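Side-chain contacts in putative aminotransferase (Actinomadura melliaura, PDB 4ZWV), which probably transfers amino groups to a sugar with the help of pyridoxal 5'-phosphate, in the biosynthesis of the AT2433 aminopentose: residues Arg50-His55 and Leu213-Gly218; Leu61-Arg66 and Leu237-Thr242; Glu85-Ala90 and Ile159-His164. All blocks are in the same frame, centred on the assembly; numbering follows the deposited sequence. Where two conformers were deposited one is given.

Contact 1 (Arg50-His55 and Leu213-Gly218)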
# COMPACT_ATOMS: atom_id res chain seq x y z
N ARG A 50 17.81 13.31 2.64
CA ARG A 50 17.17 12.55 1.58
C ARG A 50 16.20 11.53 2.15
O ARG A 50 16.50 10.33 2.19
CB ARG A 50 18.23 11.85 0.72
CG ARG A 50 19.20 12.83 0.05
CD ARG A 50 20.41 12.10 -0.49
NE ARG A 50 21.19 11.52 0.59
CZ ARG A 50 22.11 12.18 1.28
NH1 ARG A 50 22.38 13.44 0.97
NH2 ARG A 50 22.77 11.58 2.26
N VAL A 51 15.04 12.00 2.62
CA VAL A 51 14.08 11.09 3.21
C VAL A 51 12.76 11.18 2.46
O VAL A 51 12.33 12.25 2.04
CB VAL A 51 13.85 11.37 4.72
CG1 VAL A 51 15.18 11.29 5.49
CG2 VAL A 51 13.18 12.73 4.96
N VAL A 52 12.13 10.03 2.30
CA VAL A 52 10.93 9.90 1.48
C VAL A 52 9.87 9.19 2.29
O VAL A 52 10.00 8.00 2.58
CB VAL A 52 11.26 9.13 0.19
CG1 VAL A 52 10.02 8.91 -0.64
CG2 VAL A 52 12.34 9.88 -0.60
N SER A 53 8.81 9.90 2.69
CA SER A 53 7.73 9.24 3.41
C SER A 53 6.96 8.30 2.48
O SER A 53 6.79 8.57 1.29
CB SER A 53 6.78 10.25 4.05
OG SER A 53 6.18 11.09 3.08
N VAL A 54 6.53 7.19 3.05
CA VAL A 54 5.82 6.16 2.31
C VAL A 54 4.65 5.61 3.13
O VAL A 54 4.51 5.92 4.31
CB VAL A 54 6.78 5.01 1.90
CG1 VAL A 54 7.75 5.48 0.83
CG2 VAL A 54 7.51 4.44 3.10
N HIS A 55 3.81 4.81 2.48
CA HIS A 55 2.60 4.26 3.08
C HIS A 55 2.84 3.39 4.31
O HIS A 55 2.04 3.38 5.24
CB HIS A 55 1.87 3.45 1.98
CG HIS A 55 1.04 2.31 2.49
ND1 HIS A 55 1.38 0.99 2.24
CD2 HIS A 55 -0.11 2.27 3.19
CE1 HIS A 55 0.47 0.20 2.78
NE2 HIS A 55 -0.45 0.95 3.37
N LEU A 213 9.57 10.32 -7.17
CA LEU A 213 8.67 10.12 -8.30
C LEU A 213 7.94 8.78 -8.21
O LEU A 213 6.70 8.72 -8.34
CB LEU A 213 9.45 10.19 -9.63
CG LEU A 213 9.86 11.58 -10.09
CD1 LEU A 213 10.86 11.45 -11.23
CD2 LEU A 213 8.64 12.37 -10.53
N ARG A 214 8.68 7.70 -7.98
CA ARG A 214 8.09 6.38 -8.08
C ARG A 214 7.17 6.04 -6.91
O ARG A 214 6.36 5.13 -7.02
CB ARG A 214 9.18 5.31 -8.22
CG ARG A 214 10.03 5.50 -9.48
CD ARG A 214 10.92 4.29 -9.73
NE ARG A 214 10.13 3.20 -10.29
CZ ARG A 214 10.64 2.06 -10.75
NH1 ARG A 214 11.94 1.83 -10.70
NH2 ARG A 214 9.82 1.13 -11.24
N ARG A 215 7.25 6.78 -5.81
CA ARG A 215 6.34 6.51 -4.70
C ARG A 215 4.90 6.90 -5.03
O ARG A 215 3.98 6.49 -4.33
CB ARG A 215 6.79 7.23 -3.43
CG ARG A 215 6.54 8.70 -3.47
CD ARG A 215 6.78 9.34 -2.12
NE ARG A 215 6.80 10.78 -2.29
CZ ARG A 215 7.13 11.65 -1.34
NH1 ARG A 215 7.46 11.23 -0.12
NH2 ARG A 215 7.10 12.94 -1.63
N PHE A 216 4.70 7.70 -6.08
CA PHE A 216 3.36 8.06 -6.54
C PHE A 216 3.29 7.87 -8.05
O PHE A 216 3.24 8.84 -8.82
CB PHE A 216 2.98 9.50 -6.14
CG PHE A 216 1.56 9.86 -6.48
CD1 PHE A 216 0.51 9.33 -5.75
CD2 PHE A 216 1.27 10.70 -7.55
CE1 PHE A 216 -0.81 9.64 -6.07
CE2 PHE A 216 -0.04 11.01 -7.88
CZ PHE A 216 -1.09 10.48 -7.14
N TYR A 217 3.33 6.60 -8.45
CA TYR A 217 3.09 6.18 -9.83
C TYR A 217 4.10 6.69 -10.85
O TYR A 217 3.89 6.54 -12.04
CB TYR A 217 1.70 6.61 -10.29
CG TYR A 217 0.56 6.15 -9.41
CD1 TYR A 217 0.17 4.82 -9.39
CD2 TYR A 217 -0.11 7.06 -8.62
CE1 TYR A 217 -0.90 4.39 -8.58
CE2 TYR A 217 -1.18 6.65 -7.80
CZ TYR A 217 -1.56 5.32 -7.80
OH TYR A 217 -2.63 4.93 -7.02
N GLY A 218 5.20 7.31 -10.39
CA GLY A 218 6.10 7.96 -11.34
C GLY A 218 5.59 9.30 -11.84
O GLY A 218 6.13 9.87 -12.80

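Contact 2 (Leu61-Arg66 and Leu237-Thr242)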
# COMPACT_ATOMS: atom_id res chain seq x y z
N LEU A 61 10.07 -0.91 1.56
CA LEU A 61 10.91 -2.03 1.10
C LEU A 61 10.64 -2.35 -0.38
O LEU A 61 11.57 -2.59 -1.14
CB LEU A 61 10.67 -3.27 1.95
CG LEU A 61 11.17 -3.21 3.39
CD1 LEU A 61 10.61 -4.38 4.20
CD2 LEU A 61 12.71 -3.22 3.43
N CYS A 62 9.37 -2.34 -0.78
CA CYS A 62 9.02 -2.60 -2.17
C CYS A 62 9.63 -1.55 -3.09
O CYS A 62 10.20 -1.87 -4.13
CB CYS A 62 7.51 -2.62 -2.35
SG CYS A 62 6.71 -4.03 -1.53
N LEU A 63 9.51 -0.29 -2.68
CA LEU A 63 10.09 0.80 -3.46
C LEU A 63 11.62 0.69 -3.52
O LEU A 63 12.21 0.85 -4.59
CB LEU A 63 9.67 2.15 -2.86
CG LEU A 63 10.27 3.42 -3.47
CD1 LEU A 63 10.05 3.45 -4.98
CD2 LEU A 63 9.62 4.62 -2.83
N ALA A 64 12.26 0.40 -2.39
CA ALA A 64 13.72 0.25 -2.39
C ALA A 64 14.18 -0.83 -3.38
O ALA A 64 15.14 -0.62 -4.14
CB ALA A 64 14.22 -0.07 -0.98
N LEU A 65 13.47 -1.96 -3.41
CA LEU A 65 13.82 -3.03 -4.33
C LEU A 65 13.60 -2.60 -5.78
O LEU A 65 14.38 -2.95 -6.67
CB LEU A 65 13.01 -4.29 -4.01
CG LEU A 65 13.47 -5.03 -2.74
CD1 LEU A 65 12.37 -6.01 -2.31
CD2 LEU A 65 14.77 -5.78 -2.98
N ARG A 66 12.54 -1.84 -6.04
CA ARG A 66 12.31 -1.40 -7.42
C ARG A 66 13.39 -0.44 -7.89
O ARG A 66 13.69 -0.38 -9.09
CB ARG A 66 10.93 -0.75 -7.57
CG ARG A 66 9.77 -1.70 -7.35
CD ARG A 66 9.62 -2.74 -8.46
NE ARG A 66 8.57 -3.71 -8.15
CZ ARG A 66 8.14 -4.66 -8.98
NH1 ARG A 66 7.17 -5.49 -8.58
NH2 ARG A 66 8.65 -4.78 -10.19
N LEU A 237 3.77 2.52 -7.82
CA LEU A 237 2.41 2.29 -7.33
C LEU A 237 2.01 3.40 -6.37
O LEU A 237 2.55 4.50 -6.43
CB LEU A 237 2.30 0.92 -6.66
CG LEU A 237 2.56 -0.26 -7.61
CD1 LEU A 237 2.48 -1.60 -6.88
CD2 LEU A 237 1.54 -0.21 -8.75
N LYS A 238 1.00 3.15 -5.53
CA LYS A 238 0.59 4.15 -4.54
C LYS A 238 1.35 3.86 -3.26
O LYS A 238 0.82 3.28 -2.30
CB LYS A 238 -0.93 4.10 -4.32
CG LYS A 238 -1.46 5.25 -3.50
CD LYS A 238 -2.92 5.01 -3.17
CE LYS A 238 -3.40 6.04 -2.20
NZ LYS A 238 -3.34 7.41 -2.77
N TRP A 239 2.61 4.24 -3.25
CA TRP A 239 3.49 3.90 -2.15
C TRP A 239 3.71 5.07 -1.20
O TRP A 239 4.45 4.93 -0.23
CB TRP A 239 4.84 3.44 -2.69
CG TRP A 239 4.84 2.05 -3.29
CD1 TRP A 239 4.20 0.94 -2.82
CD2 TRP A 239 5.57 1.62 -4.45
NE1 TRP A 239 4.47 -0.15 -3.63
CE2 TRP A 239 5.31 0.25 -4.63
CE3 TRP A 239 6.40 2.28 -5.37
CZ2 TRP A 239 5.86 -0.48 -5.69
CZ3 TRP A 239 6.95 1.55 -6.41
CH2 TRP A 239 6.67 0.18 -6.56
N HIS A 240 3.09 6.21 -1.49
CA HIS A 240 3.32 7.41 -0.68
C HIS A 240 2.51 7.45 0.61
O HIS A 240 1.61 6.63 0.84
CB HIS A 240 3.03 8.66 -1.52
CG HIS A 240 1.58 8.87 -1.83
ND1 HIS A 240 1.09 10.08 -2.25
CD2 HIS A 240 0.53 8.02 -1.81
CE1 HIS A 240 -0.22 9.97 -2.46
NE2 HIS A 240 -0.58 8.73 -2.19
N MSE A 241 2.89 8.40 1.47
CA MSE A 241 2.14 8.75 2.67
C MSE A 241 1.29 9.99 2.39
O MSE A 241 1.72 10.87 1.62
CB MSE A 241 3.09 9.04 3.84
CG MSE A 241 2.37 9.38 5.14
SE MSE A 241 3.57 9.99 6.54
CE MSE A 241 4.64 8.38 6.77
N THR A 242 0.12 10.08 3.01
CA THR A 242 -0.73 11.26 2.87
C THR A 242 -0.79 12.06 4.17
O THR A 242 -0.26 11.63 5.21
CB THR A 242 -2.14 10.88 2.47
OG1 THR A 242 -2.68 10.03 3.49
CG2 THR A 242 -2.11 10.14 1.14

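Contact 3 (Glu85-Ala90 and Ile159-His164)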
# COMPACT_ATOMS: atom_id res chain seq x y z
N GLU A 85 7.31 -11.07 8.30
CA GLU A 85 7.13 -11.60 6.95
C GLU A 85 7.27 -10.54 5.86
O GLU A 85 7.70 -10.86 4.75
CB GLU A 85 5.76 -12.28 6.83
CG GLU A 85 5.70 -13.70 7.41
CD GLU A 85 5.51 -13.75 8.92
OE1 GLU A 85 5.49 -12.69 9.59
OE2 GLU A 85 5.36 -14.87 9.45
N ALA A 86 6.92 -9.30 6.17
CA ALA A 86 7.02 -8.22 5.18
C ALA A 86 8.40 -8.13 4.52
O ALA A 86 8.49 -7.89 3.32
CB ALA A 86 6.70 -6.88 5.84
N THR A 87 9.45 -8.33 5.31
CA THR A 87 10.82 -8.23 4.80
C THR A 87 11.01 -9.15 3.60
O THR A 87 11.55 -8.77 2.56
CB THR A 87 11.84 -8.63 5.88
OG1 THR A 87 11.61 -7.85 7.06
CG2 THR A 87 13.26 -8.41 5.37
N ASN A 88 10.53 -10.37 3.76
CA ASN A 88 10.76 -11.39 2.76
C ASN A 88 9.68 -11.45 1.70
O ASN A 88 9.96 -11.77 0.54
CB ASN A 88 10.93 -12.73 3.46
CG ASN A 88 12.22 -12.77 4.23
OD1 ASN A 88 13.26 -12.44 3.66
ND2 ASN A 88 12.18 -13.07 5.53
N TRP A 89 8.44 -11.12 2.05
CA TRP A 89 7.42 -11.15 1.02
C TRP A 89 7.62 -10.01 0.02
O TRP A 89 7.25 -10.15 -1.15
CB TRP A 89 6.02 -11.08 1.63
CG TRP A 89 5.58 -12.30 2.47
CD1 TRP A 89 4.37 -12.40 3.11
CD2 TRP A 89 6.28 -13.54 2.76
NE1 TRP A 89 4.27 -13.60 3.77
CE2 TRP A 89 5.43 -14.31 3.58
CE3 TRP A 89 7.54 -14.07 2.41
CZ2 TRP A 89 5.78 -15.59 4.05
CZ3 TRP A 89 7.89 -15.34 2.89
CH2 TRP A 89 7.02 -16.08 3.70
N ALA A 90 8.22 -8.90 0.46
CA ALA A 90 8.58 -7.83 -0.48
C ALA A 90 9.50 -8.35 -1.58
O ALA A 90 9.38 -7.95 -2.74
CB ALA A 90 9.23 -6.66 0.27
N ILE A 159 19.82 -3.07 1.60
CA ILE A 159 18.68 -2.34 2.11
C ILE A 159 18.56 -2.70 3.59
O ILE A 159 18.51 -3.88 3.94
CB ILE A 159 17.38 -2.70 1.38
CG1 ILE A 159 17.49 -2.32 -0.10
CG2 ILE A 159 16.20 -2.01 2.06
CD1 ILE A 159 16.46 -3.05 -0.97
N GLU A 160 18.54 -1.69 4.46
CA GLU A 160 18.41 -1.91 5.89
C GLU A 160 16.96 -1.80 6.33
O GLU A 160 16.33 -0.75 6.15
CB GLU A 160 19.24 -0.89 6.69
CG GLU A 160 20.74 -0.96 6.47
CD GLU A 160 21.48 0.14 7.21
OE1 GLU A 160 21.08 0.47 8.36
OE2 GLU A 160 22.44 0.71 6.65
N ASP A 161 16.44 -2.89 6.89
CA ASP A 161 15.09 -2.89 7.45
C ASP A 161 15.20 -2.41 8.89
O ASP A 161 15.68 -3.13 9.77
CB ASP A 161 14.46 -4.29 7.35
CG ASP A 161 13.05 -4.35 7.91
OD1 ASP A 161 12.63 -3.43 8.64
OD2 ASP A 161 12.33 -5.32 7.62
N CYS A 162 14.76 -1.17 9.10
CA CYS A 162 14.89 -0.49 10.39
C CYS A 162 13.56 -0.40 11.11
O CYS A 162 13.40 0.45 11.97
CB CYS A 162 15.44 0.92 10.19
SG CYS A 162 17.04 1.01 9.34
N ALA A 163 12.61 -1.26 10.76
CA ALA A 163 11.28 -1.20 11.37
C ALA A 163 11.27 -1.21 12.90
O ALA A 163 10.42 -0.55 13.52
CB ALA A 163 10.42 -2.34 10.85
N HIS A 164 12.20 -1.95 13.50
CA HIS A 164 12.26 -2.08 14.96
C HIS A 164 13.21 -1.09 15.59
O HIS A 164 13.41 -1.11 16.81
CB HIS A 164 12.72 -3.48 15.36
CG HIS A 164 11.73 -4.55 15.04
ND1 HIS A 164 11.98 -5.89 15.28
CD2 HIS A 164 10.48 -4.49 14.53
CE1 HIS A 164 10.93 -6.60 14.93
NE2 HIS A 164 10.00 -5.77 14.46

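Contact 1 (Arg50-His55 and Leu213-Gly218)
Arg215 lays its outer half across Val52 and Ser53: its CD lies 3.6 Å from Val52 CG1, and the same methyl comes within 3.5 Å of Arg215 NH1, oblique to the guanidinium. From CG to NE the chain is extended, and its first torsion (chi1 73°) sets CG between the backbone N and the carbonyl carbon, sending the group across to the strand. There NH1 donates to Ser53 O at 3.1 Å, with an N-H...O angle of 150°. The approach uses a lone pair in the carbonyl plane, while the oxygen sits 17° out of the guanidinium plane. Ser53 OG stands 3.4 Å from Arg215 NH1; the stronger partner of each is Glu39 OE2, in a salt bridge with Arg215 NH1 and a hydrogen bond with Ser53 OG. This one carboxylate probably balances the arginine's charge and helps fix the serine rotamer. Strand 51-54 is one of the two edge strands of the mixed sheet within this chain, next to strand 198-201. Helix 33-46, which carries Glu39, packs on Val51 and Ser53, helix 205-214 touches Val52, and Arg215, at the C-terminal end region of that second helix, ties it to the sheet edge.

Contact 2 (Leu61-Arg66 and Leu237-Thr242)
Trp239 reaches across to three residues of helix 57-66: Cys62, Leu63 and Arg66. Its CB already points toward the helix, and chi1 of -74° sets CG beside the backbone N and the indole against these three side chains. On the five-membered ring, NE1 comes within 4.1 Å of Cys62 CB, oblique to the ring plane. Further along, CE3 lies 3.9 Å from Leu63 CD1 and 4.1 Å from Leu63 CB; Leu63 CB lies over one face near the rim, while CG anti to the backbone N (chi1 175°) brings CD1 to the CE3-CZ3 margin. At the far corner, CH2 touches Arg66 CG at 3.7 Å, the aliphatic part of the arginine crossing the indole at about a right angle. The opposite face carries Leu237 CB, 3.7 Å above the plane, so two leucines sandwich the ring. Trp239's neighbours in the chain turn elsewhere: Lys238 NZ donates to His240 NE2 in the imidazole plane and forms a salt bridge with Asp196 of the second subunit. The helix against which the indole packs starts with Gly57 and Thr58, residues of the pyridoxal 5'-phosphate site; a helix whose N-terminus faces the cofactor phosphate is typical of the fold type I aminotransferases.

Contact 3 (Glu85-Ala90 and Ile159-His164)
Thr87 and Asp161 meet through a single short hydrogen bond, Thr87 OG1 donating to Asp161 OD2 at 2.7 Å. Two torsions bring the groups together. Thr87 holds OG1 beside its backbone N, where the hydroxyl also bonds to Thr83 OG1, just before the helix, and its CG2, anti to N, lies 3.9 Å from Asp161 OD2. Asp161 has CG anti to the backbone N (chi1 -180°), which carries the carboxylate off the strand toward the helix. Its second torsion, only -16°, parts the two oxygens between different partners: OD2 takes the threonine, and OD1 accepts Ala163 N at 3.0 Å with an N-H...O angle of 164°, an Asx turn in the chain running on from Asp161. Each donor comes nearly straight down its C-O bond, so the carboxylate is pinned at both ends. Strand 157-161 runs in the mixed seven-stranded sheet of the fold type I large domain, and helix 85-93 is the connection of the beta-alpha-beta crossover from strand 76-79 to strand 97-100. In relatives an aspartate at this strand end meets the pyridine nitrogen of the cofactor, and the place of Asp161 is consistent with that. An alanine at Asp161 would take away both acceptors, and is likely to leave the Thr87 hydroxyl without this mate and the turn at Ala163 less firmly set. Three residues on, His164, a residue of the pyridoxal 5'-phosphate site, stacks on Tyr294, and its ND1 bonds to Thr132 N.

All three contacts are buried, but contact 3 lies nearest the chain's centre, about 6 Å from it centre to centre, against about 15 Å for contact 2 and 18 Å for contact 1. Contacts 1 and 3 reach the same sheet, at one edge strand and in its interior. Contacts 1 and 2 are directly joined: His55 N lies 2.8 Å from Trp239 O, and Trp239 N 2.9 Å from Arg215 O, both probable hydrogen bonds. Chemistry changes from place to place: an arginine shared between a backbone carbonyl and a glutamate, an indole packed mainly on apolar side-chain atoms of a helix, a threonine on a carboxylate. Between contacts 2 and 3, Leu61, Ala64 and Leu65 pack on Thr87, Ala90 and Ile159. All three also touch the second subunit.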